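Local coordinates for SusD homolog (Bacteroides ovatus, PDB 4F53), which probably binds glycans, perhaps mucin O-glycans, as a SusD-like outer membrane lipoprotein of a gut Bacteroides, at residues Phe46-Val50 and Asp51-Ala55. Residues are numbered along the deposited sequence; the frame is centred on the assembly and turned at random.
Sequences FSQYV and DCLMA
Ser47 turns OG away from its own backbone N (chi1 -177°), and Asp51 holds CG beside its N (chi1 -76°). Both polar ends thus reach one water molecule. Ser47 OG donates to the water at 2.9 Å, and the water donates to Asp51 OD2 at 2.5 Å. The other carboxylate oxygen, OD1, forms a salt bridge with Arg126. A leucine in place of Asp51 would remove both oxygens, which would probably leave Arg126 without its negative mate and the water without its acceptor. Leu53 CD1 touches two neighbours. Leu53 CD1 lies 3.8 Å from Gln48 CG and 4.0 Å from Tyr49 CD1, meeting the tyrosine ring obliquely. Gln48 NE2 is hydrogen-bonded to Asp260. The backbone changes step here. Ser47 O accepts from both Asp51 N (2.8 Å) and Cys52 N (3.2 Å). Leu53 N then bonds to Gln48 O at 2.7 Å, Met54 N to Tyr49 O at 2.8 Å, and Ala55 N to Val50 O. These i to i+5 bonds are the mark of a pi-helical turn, set within helix 44-58, which packs between helices 82-106 and 250-257 of this SusD-like fold.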
loop_
_atom_site.group_PDB
_atom_site.type_symbol
_atom_site.label_atom_id
_atom_site.label_comp_id
_atom_site.label_asym_id
_atom_site.label_seq_id
_atom_site.Cartn_x
_atom_site.Cartn_y
_atom_site.Cartn_z
ATOM N N PHE A 46 -14.689 2.777 5.272
ATOM C CA PHE A 46 -14.244 1.947 4.163
ATOM C C PHE A 46 -12.737 1.839 4.287
ATOM O O PHE A 46 -12.195 0.735 4.320
ATOM C CB PHE A 46 -14.683 2.497 2.794
ATOM C CG PHE A 46 -14.223 1.677 1.601
ATOM C CD1 PHE A 46 -14.329 0.282 1.603
ATOM C CD2 PHE A 46 -13.759 2.300 0.447
ATOM C CE1 PHE A 46 -13.915 -0.468 0.504
ATOM C CE2 PHE A 46 -13.369 1.548 -0.656
ATOM C CZ PHE A 46 -13.447 0.171 -0.615
ATOM N N SER A 47 -12.084 2.998 4.458
ATOM C CA SER A 47 -10.645 3.177 4.689
ATOM C C SER A 47 -10.174 2.310 5.856
ATOM O O SER A 47 -9.114 1.692 5.761
ATOM C CB SER A 47 -10.340 4.652 4.991
ATOM O OG SER A 47 -8.947 4.840 5.158
ATOM N N GLN A 48 -10.944 2.285 6.959
ATOM C CA GLN A 48 -10.598 1.519 8.164
ATOM C C GLN A 48 -10.356 0.058 7.841
ATOM O O GLN A 48 -9.404 -0.513 8.350
ATOM C CB GLN A 48 -11.673 1.632 9.254
ATOM C CG GLN A 48 -11.110 1.162 10.579
ATOM C CD GLN A 48 -12.003 1.324 11.755
ATOM O OE1 GLN A 48 -13.228 1.388 11.656
ATOM N NE2 GLN A 48 -11.375 1.353 12.904
ATOM N N TYR A 49 -11.176 -0.535 6.971
ATOM C CA TYR A 49 -10.980 -1.917 6.598
ATOM C C TYR A 49 -9.830 -2.093 5.630
ATOM O O TYR A 49 -8.900 -2.830 5.929
ATOM C CB TYR A 49 -12.253 -2.520 5.994
ATOM C CG TYR A 49 -13.399 -2.530 6.974
ATOM C CD1 TYR A 49 -13.546 -3.566 7.896
ATOM C CD2 TYR A 49 -14.321 -1.488 7.008
ATOM C CE1 TYR A 49 -14.584 -3.562 8.834
ATOM C CE2 TYR A 49 -15.358 -1.470 7.942
ATOM C CZ TYR A 49 -15.497 -2.521 8.838
ATOM O OH TYR A 49 -16.513 -2.509 9.761
ATOM N N VAL A 50 -9.891 -1.437 4.479
ATOM C CA VAL A 50 -8.944 -1.694 3.390
ATOM C C VAL A 50 -7.560 -1.140 3.639
ATOM O O VAL A 50 -6.604 -1.812 3.285
ATOM C CB VAL A 50 -9.486 -1.286 1.987
ATOM C CG1 VAL A 50 -10.766 -2.074 1.664
ATOM C CG2 VAL A 50 -9.727 0.219 1.864
ATOM N N ASP A 51 -7.441 0.048 4.240
ATOM C CA ASP A 51 -6.138 0.676 4.407
ATOM C C ASP A 51 -5.558 0.545 5.802
ATOM O O ASP A 51 -4.341 0.573 5.972
ATOM C CB ASP A 51 -6.226 2.160 4.029
ATOM C CG ASP A 51 -6.284 2.375 2.521
ATOM O OD1 ASP A 51 -5.483 1.709 1.778
ATOM O OD2 ASP A 51 -7.110 3.197 2.075
ATOM N N CYS A 52 -6.397 0.430 6.795
ATOM C CA CYS A 52 -5.882 0.374 8.136
ATOM C C CYS A 52 -5.852 -1.068 8.651
ATOM O O CYS A 52 -4.776 -1.604 8.888
ATOM C CB CYS A 52 -6.681 1.292 9.053
ATOM S SG CYS A 52 -6.055 1.361 10.749
ATOM N N LEU A 53 -7.013 -1.691 8.810
ATOM C CA LEU A 53 -7.117 -3.026 9.384
ATOM C C LEU A 53 -6.489 -4.092 8.489
ATOM O O LEU A 53 -5.869 -5.026 8.998
ATOM C CB LEU A 53 -8.603 -3.378 9.683
ATOM C CG LEU A 53 -9.265 -2.646 10.854
ATOM C CD1 LEU A 53 -10.784 -2.646 10.687
ATOM C CD2 LEU A 53 -8.885 -3.277 12.185
HETATM N N MSE A 54 -6.650 -3.973 7.171
HETATM C CA MSE A 54 -6.091 -4.983 6.291
HETATM C C MSE A 54 -4.656 -4.641 5.879
HETATM O O MSE A 54 -3.733 -5.277 6.384
HETATM C CB MSE A 54 -6.978 -5.214 5.054
HETATM C CG MSE A 54 -6.461 -6.381 4.179
HETATM SE SE MSE A 54 -7.414 -6.555 2.513
HETATM C CE MSE A 54 -6.627 -5.011 1.533
ATOM N N ALA A 55 -4.471 -3.666 4.965
ATOM C CA ALA A 55 -3.185 -3.302 4.384
ATOM C C ALA A 55 -2.175 -2.782 5.437
ATOM O O ALA A 55 -0.989 -3.102 5.342
ATOM C CB ALA A 55 -3.386 -2.271 3.292
HETATM O O HOH W 1 -7.324 5.507 2.886
#